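Local atomic coordinates of transcriptional regulator (LacI family) (Clostridium acetobutylicum ATCC 824, PDB entry 3G85), a protein that probably acts as a DNA-binding transcription factor, as LacI-family regulators do, controlling genes through cis-regulatory DNA. Residues A[28-33]-A[95-100]; A[35-40]-A[251-256]. All coordinates share one frame; numbering follows the deposited sequence.

Interaction 1: A[28-33]-A[95-100]; sequences SRFLRG and ILFNRL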
loop_
_atom_site.group_PDB
_atom_site.type_symbol
_atom_site.label_atom_id
_atom_site.label_comp_id
_atom_site.label_asym_id
_atom_site.label_seq_id
_atom_site.Cartn_x
_atom_site.Cartn_y
_atom_site.Cartn_z
ATOM N N SER A 28 5.834 -5.514 9.076
ATOM C CA SER A 28 5.726 -6.940 9.329
ATOM C C SER A 28 5.572 -7.789 8.053
ATOM O O SER A 28 6.095 -8.897 7.973
ATOM C CB SER A 28 4.578 -7.219 10.311
ATOM O OG SER A 28 3.335 -6.878 9.731
ATOM N N ARG A 29 4.841 -7.273 7.070
ATOM C CA ARG A 29 4.629 -8.000 5.815
ATOM C C ARG A 29 5.888 -8.059 4.985
ATOM O O ARG A 29 6.157 -9.047 4.285
ATOM C CB ARG A 29 3.523 -7.307 5.010
ATOM C CG ARG A 29 2.167 -7.276 5.796
ATOM C CD ARG A 29 1.068 -6.783 4.874
ATOM N NE ARG A 29 0.739 -7.792 3.869
ATOM C CZ ARG A 29 -0.231 -7.644 2.967
ATOM N NH1 ARG A 29 -0.905 -6.497 2.923
ATOM N NH2 ARG A 29 -0.480 -8.604 2.089
ATOM N N PHE A 30 6.627 -6.968 5.012
ATOM C CA PHE A 30 7.907 -6.934 4.318
ATOM C C PHE A 30 8.872 -7.947 4.929
ATOM O O PHE A 30 9.511 -8.735 4.220
ATOM C CB PHE A 30 8.501 -5.553 4.455
ATOM C CG PHE A 30 8.091 -4.624 3.385
ATOM C CD1 PHE A 30 8.896 -4.465 2.262
ATOM C CD2 PHE A 30 6.910 -3.890 3.508
ATOM C CE1 PHE A 30 8.543 -3.548 1.234
ATOM C CE2 PHE A 30 6.535 -2.960 2.486
ATOM C CZ PHE A 30 7.362 -2.816 1.338
ATOM N N LEU A 31 8.993 -7.898 6.245
ATOM C CA LEU A 31 9.836 -8.856 6.964
ATOM C C LEU A 31 9.357 -10.289 6.702
ATOM O O LEU A 31 10.157 -11.164 6.393
ATOM C CB LEU A 31 9.852 -8.517 8.462
ATOM C CG LEU A 31 10.806 -9.354 9.323
ATOM C CD1 LEU A 31 12.216 -9.186 8.765
ATOM C CD2 LEU A 31 10.737 -8.958 10.796
ATOM N N ARG A 32 8.050 -10.529 6.806
ATOM C CA ARG A 32 7.530 -11.874 6.556
ATOM C C ARG A 32 7.889 -12.321 5.161
ATOM O O ARG A 32 8.365 -13.440 4.980
ATOM C CB ARG A 32 6.018 -11.961 6.739
ATOM C CG ARG A 32 5.536 -13.393 6.731
ATOM C CD ARG A 32 4.020 -13.537 6.733
ATOM N NE ARG A 32 3.349 -12.679 7.710
ATOM C CZ ARG A 32 3.147 -12.964 8.992
ATOM N NH1 ARG A 32 3.601 -14.111 9.527
ATOM N NH2 ARG A 32 2.499 -12.070 9.755
ATOM N N GLY A 33 7.676 -11.450 4.166
ATOM C CA GLY A 33 7.978 -11.804 2.780
ATOM C C GLY A 33 9.462 -12.064 2.565
ATOM O O GLY A 33 9.836 -13.009 1.836
ATOM N N ILE A 95 16.161 -1.186 -6.087
ATOM C CA ILE A 95 14.788 -1.494 -6.488
ATOM C C ILE A 95 13.832 -0.508 -5.797
ATOM O O ILE A 95 13.852 -0.376 -4.571
ATOM C CB ILE A 95 14.426 -2.907 -6.078
ATOM C CG1 ILE A 95 15.490 -3.866 -6.612
ATOM C CG2 ILE A 95 13.059 -3.322 -6.647
ATOM C CD1 ILE A 95 15.207 -5.221 -6.273
ATOM N N LEU A 96 13.001 0.166 -6.574
ATOM C CA LEU A 96 11.972 1.014 -6.018
ATOM C C LEU A 96 10.721 0.178 -5.805
ATOM O O LEU A 96 10.321 -0.575 -6.688
ATOM C CB LEU A 96 11.652 2.171 -6.965
ATOM C CG LEU A 96 12.867 3.043 -7.303
ATOM C CD1 LEU A 96 12.390 4.236 -8.210
ATOM C CD2 LEU A 96 13.503 3.532 -6.021
ATOM N N PHE A 97 10.094 0.327 -4.646
ATOM C CA PHE A 97 8.872 -0.387 -4.352
ATOM C C PHE A 97 7.677 0.506 -4.663
ATOM O O PHE A 97 7.536 1.615 -4.089
ATOM C CB PHE A 97 8.893 -0.815 -2.876
ATOM C CG PHE A 97 7.890 -1.867 -2.533
ATOM C CD1 PHE A 97 8.264 -3.199 -2.501
ATOM C CD2 PHE A 97 6.582 -1.521 -2.190
ATOM C CE1 PHE A 97 7.345 -4.198 -2.154
ATOM C CE2 PHE A 97 5.644 -2.522 -1.849
ATOM C CZ PHE A 97 6.048 -3.864 -1.845
ATOM N N ASN A 98 6.826 0.039 -5.575
ATOM C CA ASN A 98 5.642 0.745 -6.048
ATOM C C ASN A 98 5.897 2.157 -6.590
ATOM O O ASN A 98 5.207 3.113 -6.208
ATOM C CB ASN A 98 4.562 0.789 -4.938
ATOM C CG ASN A 98 3.149 0.742 -5.494
ATOM O OD1 ASN A 98 2.919 0.367 -6.649
ATOM N ND2 ASN A 98 2.188 1.124 -4.663
ATOM N N ARG A 99 6.899 2.288 -7.451
ATOM C CA ARG A 99 7.142 3.512 -8.194
ATOM C C ARG A 99 7.609 3.087 -9.520
ATOM O O ARG A 99 8.673 2.476 -9.604
ATOM C CB ARG A 99 8.341 4.272 -7.641
ATOM C CG ARG A 99 8.169 4.807 -6.380
ATOM C CD ARG A 99 7.449 6.156 -6.424
ATOM N NE ARG A 99 7.487 6.619 -5.042
ATOM C CZ ARG A 99 6.852 6.027 -4.038
ATOM N NH1 ARG A 99 6.063 4.964 -4.264
ATOM N NH2 ARG A 99 6.987 6.502 -2.813
ATOM N N LEU A 100 6.891 3.451 -10.569
ATOM C CA LEU A 100 7.438 3.249 -11.885
ATOM C C LEU A 100 8.632 4.196 -12.158
ATOM O O LEU A 100 8.685 5.317 -11.672
ATOM C CB LEU A 100 6.365 3.272 -12.979
ATOM C CG LEU A 100 6.821 2.691 -14.342
ATOM C CD1 LEU A 100 7.580 1.330 -14.231
ATOM C CD2 LEU A 100 5.666 2.616 -15.360
#
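Next to Phe97, whose ring receives Phe30, Asn98 OD1 accepts two hydrogen bonds, from Val109 N and Asn111 ND2, which fasten the turn at the end of strand 94-97. Arg99 NH1 adds a third polar tie here, bonding Asn98 O at 2.8 Å from above the carbonyl plane. The fold is the periplasmic binding protein-like core of LacI regulators: strand 94-97 belongs to its parallel sheet, and helix 27-40 faces that strand through aromatic side chains. Phe30 and Phe97 are buried and approach from opposite directions, spanning a CA to CA distance of 10.9 Å. They form an edge-to-face pair with ring centroids 4.7 Å apart and planes turned by 50°, well short of a right angle. Phe97 has CG anti to its backbone nitrogen (chi1 -164°), which sends the ring out from the strand and presents one face to the helix. Ile245 and Trp18 also contact Phe30, while Met248 packs on Phe97. Just before Phe30 in the helix, Arg29 forms salt bridges with Asp242 and Glu246, tying helix 27-40 to the end of strand 239-242 and the first turn of helix 245-260. At the centre of the pair, Phe30 CZ sits 3.5 Å above the plane of the Phe97 ring, over its middle, with CE1 of Phe30 3.7 Å from CE1 of Phe97.

Interaction 2: A[35-40]-A[251-256]; sequences QSKLAK and TCISLV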
loop_
_atom_site.group_PDB
_atom_site.type_symbol
_atom_site.label_atom_id
_atom_site.label_comp_id
_atom_site.label_asym_id
_atom_site.label_seq_id
_atom_site.Cartn_x
_atom_site.Cartn_y
_atom_site.Cartn_z
ATOM N N GLN A 35 11.878 -12.869 5.030
ATOM C CA GLN A 35 12.225 -14.105 5.768
ATOM C C GLN A 35 11.866 -15.333 4.906
ATOM O O GLN A 35 12.650 -16.281 4.768
ATOM C CB GLN A 35 11.547 -14.157 7.165
ATOM C CG GLN A 35 12.115 -13.138 8.239
ATOM C CD GLN A 35 11.268 -13.025 9.548
ATOM O OE1 GLN A 35 11.798 -12.721 10.635
ATOM N NE2 GLN A 35 9.962 -13.279 9.444
ATOM N N SER A 36 10.690 -15.288 4.287
ATOM C CA SER A 36 10.155 -16.428 3.566
ATOM C C SER A 36 10.902 -16.739 2.276
ATOM O O SER A 36 11.155 -17.907 1.946
ATOM C CB SER A 36 8.670 -16.207 3.299
ATOM O OG SER A 36 8.263 -17.003 2.236
ATOM N N LYS A 37 11.231 -15.679 1.543
ATOM C CA LYS A 37 12.017 -15.753 0.320
ATOM C C LYS A 37 13.441 -16.270 0.601
ATOM O O LYS A 37 13.939 -17.147 -0.112
ATOM C CB LYS A 37 12.106 -14.368 -0.319
ATOM C CG LYS A 37 12.916 -14.323 -1.598
ATOM C CD LYS A 37 12.307 -15.166 -2.642
ATOM C CE LYS A 37 13.090 -15.011 -3.921
ATOM N NZ LYS A 37 12.483 -15.890 -4.942
ATOM N N LEU A 38 14.093 -15.728 1.622
ATOM C CA LEU A 38 15.454 -16.168 1.947
ATOM C C LEU A 38 15.545 -17.619 2.416
ATOM O O LEU A 38 16.502 -18.338 2.054
ATOM C CB LEU A 38 16.095 -15.237 2.963
ATOM C CG LEU A 38 16.423 -13.925 2.252
ATOM C CD1 LEU A 38 16.953 -12.950 3.252
ATOM C CD2 LEU A 38 17.388 -14.149 1.059
ATOM N N ALA A 39 14.557 -18.038 3.211
ATOM C CA ALA A 39 14.451 -19.414 3.688
ATOM C C ALA A 39 14.332 -20.384 2.530
ATOM O O ALA A 39 14.833 -21.507 2.617
ATOM C CB ALA A 39 13.281 -19.574 4.624
ATOM N N LYS A 40 13.677 -19.961 1.450
ATOM C CA LYS A 40 13.511 -20.815 0.274
ATOM C C LYS A 40 14.780 -20.871 -0.565
ATOM O O LYS A 40 14.913 -21.726 -1.440
ATOM C CB LYS A 40 12.362 -20.329 -0.601
ATOM C CG LYS A 40 10.995 -20.887 -0.219
ATOM C CD LYS A 40 9.918 -20.349 -1.159
ATOM C CE LYS A 40 9.577 -18.883 -0.854
ATOM N NZ LYS A 40 8.587 -18.315 -1.829
ATOM N N THR A 251 9.899 -10.880 -4.467
ATOM C CA THR A 251 10.301 -10.594 -5.862
ATOM C C THR A 251 11.435 -9.558 -5.958
ATOM O O THR A 251 12.292 -9.620 -6.861
ATOM C CB THR A 251 9.093 -10.166 -6.719
ATOM O OG1 THR A 251 8.159 -11.239 -6.767
ATOM C CG2 THR A 251 9.518 -9.851 -8.149
ATOM N N CYS A 252 11.452 -8.593 -5.033
ATOM C CA CYS A 252 12.578 -7.665 -4.913
ATOM C C CYS A 252 13.916 -8.410 -4.805
ATOM O O CYS A 252 14.866 -8.072 -5.505
ATOM C CB CYS A 252 12.381 -6.707 -3.710
ATOM S SG CYS A 252 11.091 -5.472 -3.978
ATOM N N ILE A 253 13.996 -9.415 -3.934
ATOM C CA ILE A 253 15.220 -10.223 -3.809
ATOM C C ILE A 253 15.589 -10.924 -5.134
ATOM O O ILE A 253 16.761 -10.958 -5.503
ATOM C CB ILE A 253 15.068 -11.281 -2.695
ATOM C CG1 ILE A 253 14.851 -10.571 -1.341
ATOM C CG2 ILE A 253 16.234 -12.318 -2.714
ATOM C CD1 ILE A 253 14.790 -11.516 -0.153
ATOM N N SER A 254 14.589 -11.472 -5.829
ATOM C CA SER A 254 14.808 -12.127 -7.130
ATOM C C SER A 254 15.454 -11.182 -8.106
ATOM O O SER A 254 16.405 -11.583 -8.807
ATOM C CB SER A 254 13.489 -12.595 -7.760
ATOM O OG SER A 254 12.886 -13.610 -6.993
ATOM N N LEU A 255 14.900 -9.974 -8.194
ATOM C CA LEU A 255 15.429 -8.937 -9.066
ATOM C C LEU A 255 16.861 -8.574 -8.665
ATOM O O LEU A 255 17.746 -8.474 -9.523
ATOM C CB LEU A 255 14.574 -7.674 -9.031
ATOM C CG LEU A 255 13.198 -7.661 -9.676
ATOM C CD1 LEU A 255 12.765 -6.202 -9.840
ATOM C CD2 LEU A 255 13.245 -8.370 -11.036
ATOM N N VAL A 256 17.084 -8.364 -7.360
ATOM C CA VAL A 256 18.424 -8.053 -6.881
ATOM C C VAL A 256 19.487 -9.073 -7.356
ATOM O O VAL A 256 20.527 -8.698 -7.907
ATOM C CB VAL A 256 18.430 -7.935 -5.342
ATOM C CG1 VAL A 256 19.840 -8.192 -4.771
ATOM C CG2 VAL A 256 17.923 -6.551 -4.979
#
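Lys37 CG extends trans to the backbone nitrogen (chi1 179°), and a bend at chi2 (62°) followed by two extended torsions carries NZ past Ile253 to Ser254. Ile253 answers with CG1 placed beside its own backbone nitrogen and an extended second torsion, so CD1 is the atom that reaches helix 27-40. This is a helix-to-helix contact within the N-terminal-side lobe of the LacI-type core: the segments 35-40 and 251-256 cross at 49°, with axes 9.9 Å apart. The side chains of Lys37 and Ile253 run past one another, pointing opposite ways. Lys37 CG lies 3.7 Å from Ile253 CD1, and it also rests near CB and CG2, so the inner methylenes of the lysine pack along the branched side chain. From the next position, Leu38 crosses Ile253 at about a right angle, and Leu38 CG lies 3.8 Å from Ile253 CD1; the methyl therefore sits against both neighbours at once. Leu38 in turn leans on Tyr43 and Tyr45 in the loop beyond the helix. Elsewhere around helix 245-260, Cys252, Leu255 and Val256 pack against strand 94-97, so this helix packs beside helix 27-40 on one face of the parallel sheet. At the outer side of the contact Lys37 NZ donates to Ser254 OG at 3.1 Å. Because the partner is a neutral hydroxyl, the bond probably steers the end of the lysine rather than balancing its charge, while Lys37 and Ile253 together account for most of the surface buried between the segments.

How the interactions relate
Both contacts use helix 27-40, interaction 1 its earlier turns and interaction 2 its later ones, and their centres lie 11 Å apart. Helix 245-260 joins them: its residues 251-256 meet the C-terminal part of helix 27-40 and also pack on strand 94-97. Phe97 CD1 is 3.9 Å from Cys252 SG, and Ile95 CD1 is 3.7 Å from Leu255 CB. The two pairs of segments alternate along the chain, so parts distant in sequence share one layered core. A glycerol about 4 Å from the Phe97 side chain, probably from the crystallisation liquor, may mark a pocket beside interaction 1.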